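Exo-1,5-alpha-L-arabinofuranobiosidase (Gibberella zeae, PDB 2YDT) probably hydrolyses alpha-1,5-linked L-arabinan from the chain end to release arabinobiose, and adopts a six-bladed beta-propeller fold. Local coordinates at residues H138-G143 against V184-T189; E164-Y169 against K192-V197; H261-I264 against T270-A273; T281-K286 against T302-G307; I290-G295 against S310-W315. All coordinates share one frame; numbering follows the deposited sequence. Where two conformers were deposited one is given.

Contact 1: H138-G143 against V184-T189; sequences HVALGG and VHQTTT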
# COMPACT_ATOMS: atom_id res chain seq x y z
N HIS A 138 -1.89 1.23 19.45
CA HIS A 138 -1.41 2.45 18.80
C HIS A 138 0.05 2.29 18.40
O HIS A 138 0.88 1.78 19.17
CB HIS A 138 -1.51 3.61 19.79
CG HIS A 138 -2.90 3.87 20.28
ND1 HIS A 138 -3.95 4.15 19.43
CD2 HIS A 138 -3.39 3.97 21.55
CE1 HIS A 138 -5.03 4.41 20.15
NE2 HIS A 138 -4.72 4.30 21.44
N VAL A 139 0.36 2.66 17.16
CA VAL A 139 1.72 2.57 16.65
C VAL A 139 2.46 3.89 16.64
O VAL A 139 3.54 4.03 17.23
CB VAL A 139 1.75 1.97 15.25
CG1 VAL A 139 3.25 1.72 14.78
CG2 VAL A 139 0.90 0.64 15.20
N ALA A 140 1.90 4.88 15.96
CA ALA A 140 2.62 6.14 15.74
C ALA A 140 1.66 7.30 15.70
O ALA A 140 0.74 7.30 14.92
CB ALA A 140 3.42 6.08 14.42
N LEU A 141 1.91 8.29 16.55
CA LEU A 141 1.15 9.54 16.58
C LEU A 141 1.91 10.62 15.89
O LEU A 141 3.13 10.79 16.12
CB LEU A 141 0.94 9.98 18.03
CG LEU A 141 0.16 11.24 18.33
CD1 LEU A 141 -1.32 11.13 18.00
CD2 LEU A 141 0.33 11.58 19.84
N GLY A 142 1.21 11.38 15.05
CA GLY A 142 1.72 12.54 14.40
C GLY A 142 0.75 13.71 14.41
O GLY A 142 -0.35 13.67 15.00
N GLY A 143 1.15 14.74 13.70
CA GLY A 143 0.38 15.98 13.62
C GLY A 143 -0.58 16.06 12.46
O GLY A 143 -1.14 15.05 12.01
N VAL A 184 10.27 5.52 7.43
CA VAL A 184 10.69 4.90 8.68
C VAL A 184 9.94 3.64 8.95
O VAL A 184 8.95 3.34 8.27
CB VAL A 184 10.47 5.83 9.90
CG1 VAL A 184 11.09 7.22 9.73
CG2 VAL A 184 8.97 6.01 10.21
N HIS A 185 10.39 2.86 9.95
CA HIS A 185 9.64 1.69 10.40
C HIS A 185 9.74 1.52 11.90
O HIS A 185 10.62 2.09 12.56
CB HIS A 185 10.05 0.40 9.70
CG HIS A 185 11.35 -0.19 10.16
ND1 HIS A 185 12.53 -0.04 9.46
CD2 HIS A 185 11.63 -0.99 11.22
CE1 HIS A 185 13.50 -0.69 10.09
NE2 HIS A 185 12.98 -1.26 11.18
N GLN A 186 8.81 0.73 12.43
CA GLN A 186 8.92 0.20 13.78
C GLN A 186 8.64 -1.29 13.71
O GLN A 186 7.96 -1.77 12.80
CB GLN A 186 7.94 0.90 14.74
CG GLN A 186 8.30 2.37 15.01
CD GLN A 186 7.27 3.08 15.84
OE1 GLN A 186 6.47 3.88 15.35
NE2 GLN A 186 7.27 2.78 17.15
N THR A 187 9.16 -2.03 14.70
CA THR A 187 8.92 -3.46 14.75
C THR A 187 8.20 -3.88 16.04
O THR A 187 8.18 -3.15 17.03
CB THR A 187 10.26 -4.27 14.65
OG1 THR A 187 11.06 -4.10 15.85
CG2 THR A 187 11.07 -3.89 13.42
N THR A 188 7.62 -5.07 15.99
CA THR A 188 6.97 -5.63 17.17
C THR A 188 7.13 -7.16 17.20
O THR A 188 7.24 -7.80 16.14
CB THR A 188 5.49 -5.26 17.24
OG1 THR A 188 4.95 -5.67 18.50
CG2 THR A 188 4.69 -5.91 16.11
N THR A 189 7.11 -7.74 18.41
CA THR A 189 7.08 -9.16 18.56
C THR A 189 5.78 -9.66 19.20
O THR A 189 5.49 -10.85 19.12
CB THR A 189 8.27 -9.64 19.38
OG1 THR A 189 8.29 -8.95 20.64
CG2 THR A 189 9.58 -9.38 18.62
O HOH W 1 5.21 3.49 19.24
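Q186 reaches from strand 182-188 across to V139 and A140, on the outermost strand of the preceding propeller blade. Its CB already points that way. CG lies anti to the carbonyl carbon (chi1 -68°), and the chain then runs extended. Q186 CD comes within 4.1 Å of V139 O. At the tip the two amide atoms meet different groups. Q186 OE1 is 3.9 Å from A140 CB and also 3.9 Å from V139 CG1, so its neighbours across the blade boundary include two methyl groups. Q186 OE1 also lies 3.5 Å from V139 O, but both are acceptors and no bond forms between them. Y170 OH provides the hydrogen bond that OE1 accepts. Q186 NE2 binds S195 O in its own blade and gives a second hydrogen bond to a water, 3.0 Å away. That water donates to V139 O at 2.7 Å, so it bridges the blades. V139 and A140 both pair with I121 in a classic beta bulge, and the water bridge falls on this bulge. The V139 and Q186 side chains run past one another, pointing opposite ways. The amide is therefore fixed at both ends: a tyrosine hydroxyl holds the oxygen, and a backbone carbonyl and a water hold the nitrogen. This buried polar group joins two blades through solvent rather than by a direct bond.

Contact 2: E164-Y169 against K192-V197; sequences EKLILY and KKWSKV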
# COMPACT_ATOMS: atom_id res chain seq x y z
N GLU A 164 11.55 -13.23 13.29
CA GLU A 164 10.67 -13.26 14.43
C GLU A 164 9.96 -11.92 14.69
O GLU A 164 9.25 -11.79 15.70
CB GLU A 164 11.46 -13.71 15.67
CG GLU A 164 12.23 -12.59 16.37
CD GLU A 164 13.46 -12.08 15.66
OE1 GLU A 164 13.81 -12.53 14.54
OE2 GLU A 164 14.11 -11.19 16.25
N LYS A 165 10.14 -10.96 13.78
CA LYS A 165 9.54 -9.63 13.95
C LYS A 165 8.46 -9.33 12.93
O LYS A 165 8.53 -9.80 11.79
CB LYS A 165 10.58 -8.52 13.84
CG LYS A 165 11.70 -8.56 14.86
CD LYS A 165 12.72 -7.52 14.57
CE LYS A 165 13.98 -7.76 15.36
NZ LYS A 165 14.99 -6.69 15.18
N LEU A 166 7.51 -8.52 13.33
CA LEU A 166 6.58 -7.89 12.36
C LEU A 166 7.05 -6.43 12.19
O LEU A 166 7.26 -5.71 13.16
CB LEU A 166 5.14 -7.95 12.87
CG LEU A 166 4.06 -7.24 12.04
CD1 LEU A 166 3.86 -7.96 10.70
CD2 LEU A 166 2.74 -7.11 12.83
N ILE A 167 7.24 -6.03 10.94
CA ILE A 167 7.70 -4.67 10.61
C ILE A 167 6.54 -3.86 10.04
O ILE A 167 5.81 -4.34 9.18
CB ILE A 167 8.86 -4.68 9.57
CG1 ILE A 167 9.95 -5.67 9.99
CG2 ILE A 167 9.43 -3.27 9.38
CD1 ILE A 167 11.02 -5.85 8.99
N LEU A 168 6.40 -2.64 10.53
CA LEU A 168 5.42 -1.68 10.02
C LEU A 168 6.19 -0.50 9.50
O LEU A 168 6.81 0.25 10.26
CB LEU A 168 4.39 -1.30 11.09
CG LEU A 168 3.13 -0.62 10.58
CD1 LEU A 168 1.98 -0.74 11.59
CD2 LEU A 168 3.41 0.86 10.27
N TYR A 169 6.15 -0.36 8.17
CA TYR A 169 6.80 0.72 7.42
C TYR A 169 5.82 1.83 7.19
O TYR A 169 4.64 1.58 6.92
CB TYR A 169 7.23 0.21 6.05
CG TYR A 169 8.23 -0.92 6.04
CD1 TYR A 169 9.60 -0.68 6.00
CD2 TYR A 169 7.81 -2.23 5.97
CE1 TYR A 169 10.52 -1.72 5.97
CE2 TYR A 169 8.73 -3.27 5.96
CZ TYR A 169 10.06 -3.00 5.94
OH TYR A 169 10.95 -4.07 5.89
N LYS A 192 1.80 -5.44 20.52
CA LYS A 192 1.44 -4.42 21.53
C LYS A 192 2.54 -3.37 21.76
O LYS A 192 2.25 -2.17 21.83
CB LYS A 192 1.10 -5.11 22.86
CG LYS A 192 -0.10 -6.10 22.79
CD LYS A 192 -1.39 -5.31 22.78
CE LYS A 192 -2.66 -6.17 22.79
NZ LYS A 192 -3.82 -5.24 22.81
N LYS A 193 3.77 -3.83 21.89
CA LYS A 193 4.94 -3.00 22.19
C LYS A 193 5.67 -2.79 20.86
O LYS A 193 6.01 -3.75 20.18
CB LYS A 193 5.82 -3.79 23.18
CG LYS A 193 7.21 -3.25 23.55
CD LYS A 193 7.95 -4.27 24.49
CE LYS A 193 9.23 -3.66 25.07
NZ LYS A 193 10.03 -4.65 25.88
N TRP A 194 5.93 -1.53 20.51
CA TRP A 194 6.63 -1.21 19.24
C TRP A 194 8.04 -0.66 19.54
O TRP A 194 8.25 0.06 20.52
CB TRP A 194 5.83 -0.21 18.42
CG TRP A 194 4.57 -0.80 17.96
CD1 TRP A 194 3.36 -0.79 18.63
CD2 TRP A 194 4.34 -1.54 16.76
NE1 TRP A 194 2.45 -1.50 17.94
CE2 TRP A 194 3.00 -1.96 16.78
CE3 TRP A 194 5.15 -1.88 15.66
CZ2 TRP A 194 2.44 -2.71 15.75
CZ3 TRP A 194 4.59 -2.63 14.62
CH2 TRP A 194 3.24 -3.04 14.68
N SER A 195 8.99 -1.04 18.71
CA SER A 195 10.38 -0.55 18.80
C SER A 195 10.52 0.97 18.59
O SER A 195 9.63 1.66 18.08
CB SER A 195 11.26 -1.25 17.75
OG SER A 195 11.07 -0.69 16.44
N LYS A 196 11.70 1.47 18.97
CA LYS A 196 12.15 2.78 18.54
C LYS A 196 12.00 2.90 17.01
O LYS A 196 12.19 1.93 16.26
CB LYS A 196 13.63 2.86 18.95
CG LYS A 196 14.39 4.09 18.69
CD LYS A 196 15.77 3.88 19.39
CE LYS A 196 16.96 4.44 18.64
NZ LYS A 196 18.23 3.81 19.18
N VAL A 197 11.66 4.09 16.54
CA VAL A 197 11.65 4.38 15.09
C VAL A 197 13.02 4.18 14.46
O VAL A 197 14.04 4.67 15.00
CB VAL A 197 11.13 5.77 14.84
CG1 VAL A 197 11.19 6.16 13.34
CG2 VAL A 197 9.69 5.92 15.35
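The backbones of strand 165-172 and the irregular segment 192-197 come closest at L168 and W194, whose CA atoms are still 9.3 Å apart. Strand 182-188 runs between them in the same blade, with backbone hydrogen bonds from T188 to L166 and from Q186 to L168. The large indole of W194 spans the gap. Its CB points toward the strand, and CG is anti to the carbonyl carbon (chi1 -66°). This sends the six-membered part of the ring past Q186 and T188, whose side chains it touches, to the leucines beyond. W194 CZ3 touches L168 CB at 3.8 Å. The next ring atom, W194 CH2, is 4.1 Å from L168 CD1. The L168 side chain approaches the indole at a slant. L166 makes a looser contact: its CD2 is 4.5 Å from W194 CH2, at the end of a side chain whose CB does not point at the loop. L168 also packs on P157 and L159 of the innermost strand. The pyrrole nitrogen W194 NE1 bonds to S137 OG of the preceding blade. Next to the tryptophan, S195 OG donates to K196 O at 2.9 Å from above the carbonyl plane, and it also accepts from T187 N. The indole thus has two roles. Its six-membered ring packs on leucines of its own blade, while its single N-H bonds to the preceding blade.

Contact 3: H261-I264 against T270-A273; sequences HHQI and TTPA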
# COMPACT_ATOMS: atom_id res chain seq x y z
N HIS A 261 20.08 3.62 -4.11
CA HIS A 261 18.75 3.74 -4.69
C HIS A 261 18.79 3.58 -6.21
O HIS A 261 19.85 3.72 -6.85
CB HIS A 261 18.04 5.04 -4.25
CG HIS A 261 18.65 6.33 -4.74
ND1 HIS A 261 18.34 7.54 -4.16
CD2 HIS A 261 19.56 6.61 -5.71
CE1 HIS A 261 19.01 8.51 -4.77
NE2 HIS A 261 19.78 7.96 -5.69
N HIS A 262 17.63 3.27 -6.77
CA HIS A 262 17.47 3.02 -8.20
C HIS A 262 16.15 3.57 -8.69
O HIS A 262 15.13 3.20 -8.16
CB HIS A 262 17.52 1.55 -8.52
CG HIS A 262 18.75 0.86 -8.02
ND1 HIS A 262 19.95 0.91 -8.70
CD2 HIS A 262 18.97 0.13 -6.90
CE1 HIS A 262 20.85 0.22 -8.03
NE2 HIS A 262 20.30 -0.25 -6.93
N GLN A 263 16.17 4.38 -9.75
CA GLN A 263 14.95 4.76 -10.42
C GLN A 263 14.45 3.64 -11.30
O GLN A 263 15.26 2.96 -11.95
CB GLN A 263 15.21 5.98 -11.34
CG GLN A 263 13.94 6.55 -11.93
CD GLN A 263 14.21 7.76 -12.81
OE1 GLN A 263 15.40 8.18 -12.95
NE2 GLN A 263 13.16 8.37 -13.33
N ILE A 264 13.13 3.44 -11.37
CA ILE A 264 12.55 2.53 -12.33
C ILE A 264 12.40 3.25 -13.65
O ILE A 264 11.70 4.25 -13.74
CB ILE A 264 11.15 1.98 -11.95
CG1 ILE A 264 11.26 1.14 -10.70
CG2 ILE A 264 10.58 1.10 -13.12
CD1 ILE A 264 9.93 0.43 -10.26
N THR A 270 10.21 4.81 -20.35
CA THR A 270 9.08 5.25 -19.51
C THR A 270 9.54 5.34 -18.06
O THR A 270 10.20 4.42 -17.57
CB THR A 270 7.88 4.31 -19.61
OG1 THR A 270 7.43 4.24 -20.99
CG2 THR A 270 6.71 4.82 -18.74
N THR A 271 9.19 6.47 -17.44
CA THR A 271 9.57 6.81 -16.06
C THR A 271 8.31 6.84 -15.14
O THR A 271 7.68 7.88 -14.97
CB THR A 271 10.26 8.15 -15.99
OG1 THR A 271 9.42 9.17 -16.55
CG2 THR A 271 11.61 8.16 -16.72
N PRO A 272 7.95 5.68 -14.57
CA PRO A 272 6.77 5.66 -13.69
C PRO A 272 6.97 6.60 -12.52
O PRO A 272 8.09 6.74 -11.99
CB PRO A 272 6.69 4.22 -13.19
CG PRO A 272 7.97 3.59 -13.55
CD PRO A 272 8.59 4.37 -14.67
N ALA A 273 5.86 7.24 -12.11
CA ALA A 273 5.87 8.20 -11.01
C ALA A 273 4.59 8.03 -10.20
O ALA A 273 3.54 7.70 -10.74
CB ALA A 273 5.96 9.65 -11.48
O HOH W 2 10.78 6.75 -12.90
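This is a water-bridged contact with a small apolar patch, where the outer strand 262-263 of one propeller blade leads into the linker to the next blade. I264 and P272 form the apolar part. With I264 CG1 beside the backbone N (chi1 -64°), CG2 falls anti to that N and meets P272 CG at 3.6 Å. The two side chains cross at about a right angle. The carbonyl of I264 also faces the proline ring, with I264 O only 3.2 Å from P272 CD. Both I264 and P272 have backbone hydrogen bonds to V245 on the adjoining strand, so the linker stays close to the blade it has just left. Q263 reaches T271 with an extended side chain that crosses it at a slant. Q263 NE2 comes 3.7 Å from T271 CG2, a contact between an amide and a methyl group. The same Q263 NE2 donates to a water 2.9 Å away. This water donates to I264 O and to P272 O, each at 2.8 Å, so three groups hold it. T270, at the start of the linker segment, has its side chain about 8 Å from the bound manganese ion; E299 and D316 hold that metal. P272 has no N-H to offer, and two of the three groups around the water are carbonyls. By giving one hydrogen to each, it links acceptors that cannot bond to each other.

Contact 4: T281-K286 against T302-G307; sequences TPYGGK and TNQALG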
# COMPACT_ATOMS: atom_id res chain seq x y z
N THR A 281 5.92 -12.48 -7.62
CA THR A 281 5.32 -13.79 -7.85
C THR A 281 6.39 -14.77 -8.35
O THR A 281 7.28 -14.35 -9.06
CB THR A 281 4.18 -13.70 -8.91
OG1 THR A 281 3.81 -15.03 -9.26
CG2 THR A 281 4.56 -12.90 -10.15
N PRO A 282 6.25 -16.06 -7.99
CA PRO A 282 7.15 -17.11 -8.54
C PRO A 282 6.99 -17.33 -10.05
O PRO A 282 7.88 -17.96 -10.67
CB PRO A 282 6.77 -18.38 -7.78
CG PRO A 282 5.69 -18.06 -6.91
CD PRO A 282 5.34 -16.61 -6.98
N TYR A 283 5.92 -16.82 -10.65
CA TYR A 283 5.73 -16.93 -12.11
C TYR A 283 6.96 -16.39 -12.86
O TYR A 283 7.51 -15.35 -12.53
CB TYR A 283 4.47 -16.19 -12.58
CG TYR A 283 4.43 -16.12 -14.10
CD1 TYR A 283 3.95 -17.21 -14.82
CD2 TYR A 283 4.95 -15.03 -14.81
CE1 TYR A 283 3.96 -17.20 -16.21
CE2 TYR A 283 4.97 -15.01 -16.19
CZ TYR A 283 4.46 -16.11 -16.88
OH TYR A 283 4.47 -16.13 -18.26
N GLY A 284 7.38 -17.11 -13.91
CA GLY A 284 8.26 -16.56 -14.91
C GLY A 284 9.67 -17.09 -14.91
O GLY A 284 10.53 -16.53 -15.56
N GLY A 285 9.94 -18.14 -14.16
CA GLY A 285 11.31 -18.66 -14.11
C GLY A 285 11.90 -18.60 -12.72
O GLY A 285 11.22 -18.28 -11.74
N LYS A 286 13.18 -18.94 -12.62
CA LYS A 286 13.80 -19.08 -11.31
C LYS A 286 13.79 -17.80 -10.50
O LYS A 286 13.64 -17.86 -9.27
CB LYS A 286 15.25 -19.61 -11.45
CG LYS A 286 16.20 -18.70 -12.23
CD LYS A 286 17.68 -19.08 -11.99
CE LYS A 286 18.21 -18.58 -10.62
NZ LYS A 286 18.06 -19.62 -9.54
N THR A 302 7.54 -4.72 -14.90
CA THR A 302 7.99 -6.03 -14.43
C THR A 302 9.51 -6.16 -14.46
O THR A 302 10.16 -5.49 -15.25
CB THR A 302 7.38 -7.21 -15.25
OG1 THR A 302 7.82 -7.12 -16.62
CG2 THR A 302 5.85 -7.21 -15.18
N ASN A 303 10.03 -7.06 -13.63
CA ASN A 303 11.48 -7.30 -13.56
C ASN A 303 11.70 -8.74 -13.17
O ASN A 303 11.36 -9.18 -12.08
CB ASN A 303 12.15 -6.31 -12.61
CG ASN A 303 13.68 -6.34 -12.68
OD1 ASN A 303 14.29 -7.39 -12.40
ND2 ASN A 303 14.29 -5.20 -13.00
N GLN A 304 12.30 -9.50 -14.11
CA GLN A 304 12.58 -10.90 -13.93
C GLN A 304 14.09 -11.13 -13.71
O GLN A 304 14.56 -12.25 -13.86
CB GLN A 304 12.07 -11.71 -15.14
CG GLN A 304 10.54 -11.70 -15.23
CD GLN A 304 9.95 -12.54 -16.35
OE1 GLN A 304 8.82 -13.06 -16.23
NE2 GLN A 304 10.68 -12.67 -17.45
N ALA A 305 14.79 -10.08 -13.28
CA ALA A 305 16.24 -10.10 -13.04
C ALA A 305 16.60 -9.60 -11.63
O ALA A 305 17.64 -8.98 -11.41
CB ALA A 305 16.92 -9.32 -14.12
N LEU A 306 15.71 -9.89 -10.67
CA LEU A 306 15.98 -9.63 -9.25
C LEU A 306 16.24 -8.17 -8.94
O LEU A 306 16.93 -7.83 -7.97
CB LEU A 306 17.15 -10.53 -8.78
CG LEU A 306 16.88 -12.01 -8.95
CD1 LEU A 306 18.18 -12.80 -8.66
CD2 LEU A 306 15.74 -12.53 -8.05
N GLY A 307 15.67 -7.28 -9.76
CA GLY A 307 15.81 -5.86 -9.56
C GLY A 307 16.92 -5.17 -10.31
O GLY A 307 17.22 -4.00 -10.06
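Q304 reaches G284 through an extended side chain: CG is anti to the carbonyl carbon (chi1 -67°), and the next torsion continues straight. Y283 carries its ring CG anti to the backbone N, which swings the ring end nearer to the same glutamine. The contact joins two loops at one end of a propeller blade. One connects its first and second strands, the other its third and fourth. Each loop begins with a side-chain turn motif: an ST turn at T281 and an Asx turn at N303. Q304 OE1 lies 3.8 Å from G284 CA and 4.3 Å from Y283 CE2, obliquely to the tyrosine ring. These are packing contacts. The hydrogen-bond partner of OE1 is T289 OG1 on the second strand. Y283 O also lies at hydrogen-bonding distance from T289 OG1, whose single proton the two oxygens must share or compete for. The backbone Q304 O bonds to N287 ND2, a further tie to the first loop. G284 lies beside the glutamine, and both G284 and G285 have positive phi. The Y283 ring rests on L361 and S362 of the short helix 361-364. In the ST turn, Y283 N donates to T281 OG1 at 3.1 Å in a nearly straight bond of 168°. In the Asx turn, A305 N reaches N303 OD1 at 2.9 Å. G307 N binds the same N303 OD1 at 3.0 Å, coming from the opposite face of the amide and 62° out of its plane.

Contact 5: I290-G295 against S310-W315; sequences IVVSCG and SAWKKW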
# COMPACT_ATOMS: atom_id res chain seq x y z
N ILE A 290 9.00 -9.59 -10.45
CA ILE A 290 8.65 -8.41 -9.62
C ILE A 290 7.65 -7.63 -10.44
O ILE A 290 7.88 -7.39 -11.61
CB ILE A 290 9.87 -7.50 -9.27
CG1 ILE A 290 10.99 -8.28 -8.59
CG2 ILE A 290 9.41 -6.29 -8.42
CD1 ILE A 290 12.33 -7.62 -8.56
N VAL A 291 6.53 -7.22 -9.84
CA VAL A 291 5.51 -6.42 -10.51
C VAL A 291 5.27 -5.10 -9.76
O VAL A 291 5.01 -5.13 -8.54
CB VAL A 291 4.18 -7.18 -10.69
CG1 VAL A 291 3.28 -6.43 -11.64
CG2 VAL A 291 4.44 -8.60 -11.29
N VAL A 292 5.37 -4.00 -10.47
CA VAL A 292 5.16 -2.68 -9.87
C VAL A 292 4.06 -1.91 -10.62
O VAL A 292 4.00 -1.85 -11.85
CB VAL A 292 6.46 -1.83 -9.87
CG1 VAL A 292 6.17 -0.42 -9.45
CG2 VAL A 292 7.50 -2.44 -8.90
N SER A 293 3.19 -1.28 -9.85
CA SER A 293 2.24 -0.29 -10.37
C SER A 293 2.67 1.06 -9.87
O SER A 293 3.30 1.17 -8.81
CB SER A 293 0.82 -0.59 -9.90
OG SER A 293 -0.12 0.39 -10.37
N CYS A 294 2.30 2.11 -10.63
CA CYS A 294 2.35 3.47 -10.13
C CYS A 294 0.99 4.14 -10.29
O CYS A 294 0.11 3.60 -10.96
CB CYS A 294 3.44 4.28 -10.82
SG CYS A 294 3.04 4.89 -12.47
N GLY A 295 0.83 5.30 -9.67
CA GLY A 295 -0.47 5.98 -9.58
C GLY A 295 -0.75 7.02 -10.67
O GLY A 295 -1.76 7.74 -10.58
N SER A 310 18.56 -2.42 -15.38
CA SER A 310 18.43 -2.46 -16.84
C SER A 310 17.32 -3.35 -17.37
O SER A 310 17.11 -3.39 -18.58
CB SER A 310 19.76 -2.93 -17.49
OG SER A 310 20.02 -4.29 -17.18
N ALA A 311 16.58 -4.04 -16.50
CA ALA A 311 15.70 -5.10 -16.92
C ALA A 311 14.20 -4.83 -16.66
O ALA A 311 13.41 -5.75 -16.69
CB ALA A 311 16.15 -6.43 -16.26
N TRP A 312 13.80 -3.58 -16.47
CA TRP A 312 12.35 -3.27 -16.27
C TRP A 312 11.65 -3.22 -17.62
O TRP A 312 12.15 -2.57 -18.55
CB TRP A 312 12.14 -1.97 -15.51
CG TRP A 312 12.57 -2.07 -14.08
CD1 TRP A 312 13.81 -1.74 -13.56
CD2 TRP A 312 11.79 -2.54 -12.98
NE1 TRP A 312 13.83 -1.97 -12.20
CE2 TRP A 312 12.62 -2.49 -11.82
CE3 TRP A 312 10.49 -3.04 -12.85
CZ2 TRP A 312 12.16 -2.87 -10.53
CZ3 TRP A 312 10.04 -3.42 -11.56
CH2 TRP A 312 10.87 -3.33 -10.44
N LYS A 313 10.50 -3.88 -17.69
CA LYS A 313 9.66 -3.88 -18.89
C LYS A 313 8.27 -3.33 -18.53
O LYS A 313 7.89 -3.33 -17.36
CB LYS A 313 9.52 -5.28 -19.47
CG LYS A 313 10.84 -6.11 -19.61
CD LYS A 313 11.91 -5.45 -20.41
CE LYS A 313 13.09 -6.38 -20.69
NZ LYS A 313 14.32 -5.57 -21.07
N LYS A 314 7.54 -2.86 -19.53
CA LYS A 314 6.24 -2.23 -19.33
C LYS A 314 5.18 -2.94 -20.16
O LYS A 314 5.44 -3.25 -21.34
CB LYS A 314 6.35 -0.78 -19.72
CG LYS A 314 5.02 -0.01 -19.91
CD LYS A 314 5.27 1.41 -20.36
CE LYS A 314 5.37 1.50 -21.88
NZ LYS A 314 5.09 2.86 -22.37
N TRP A 315 3.99 -3.16 -19.60
CA TRP A 315 2.89 -3.89 -20.25
C TRP A 315 1.53 -3.26 -19.96
O TRP A 315 1.21 -2.93 -18.81
CB TRP A 315 2.82 -5.37 -19.82
CG TRP A 315 4.16 -6.06 -19.70
CD1 TRP A 315 4.90 -6.17 -18.57
CD2 TRP A 315 4.93 -6.68 -20.74
NE1 TRP A 315 6.08 -6.84 -18.82
CE2 TRP A 315 6.11 -7.17 -20.15
CE3 TRP A 315 4.71 -6.91 -22.10
CZ2 TRP A 315 7.09 -7.85 -20.88
CZ3 TRP A 315 5.67 -7.59 -22.82
CH2 TRP A 315 6.85 -8.05 -22.21
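W312 NE1 hydrogen-bonds to Y247 OH, a hydroxyl that G307 O also holds. The far end of the indole, its six-membered ring, packs on I290 and V292. The CA atoms of I290 and W312 are 9.2 Å apart, because strand 300-303 lies between the two segments in the same propeller blade. The indole passes N303 of that strand to reach strand 289-293. I290 CG2 touches W312 CH2 at 3.9 Å. I290 CG1 lies beside the backbone N (chi1 -56°), which puts CG2 anti to it and toward the ring. V292 uses the other orientation: its CG2 is anti to the carbonyl carbon and lies 3.8 Å from both W312 CZ3 and CH2. The valine side chain meets the indole at about a right angle, the isoleucine at a slant. Two methyl groups, spaced two residues apart on one strand, thus touch the same corner of the ring. V278 of the innermost strand packs against both I290 and V292. All three touching residues are buried. The contacts between the two segments are all apolar, and the indole N-H, away from them, is paired with a tyrosine of the preceding blade.

How the contacts relate
From the N terminus, contact 1 comes first and crosses contact 2: segment 164-169 falls inside the loop that contact 1 closes, and 192-197 follows it. Contact 1 joins two successive blades, whereas contact 2 ties the second strand of the later blade to the loop before its last strand. Contact 3 follows in series and closes a short linker loop between the next two blades. Contacts 4 and 5 then cross each other within the blade that runs from strand 277-281 to strand 313-315. Contact 3 touches contact 5 where I264 meets W312 and T270 OG1 meets K314 NZ. Contacts 1 and 5 lie on opposite sides of the chain's centre, about 30 Å between centres.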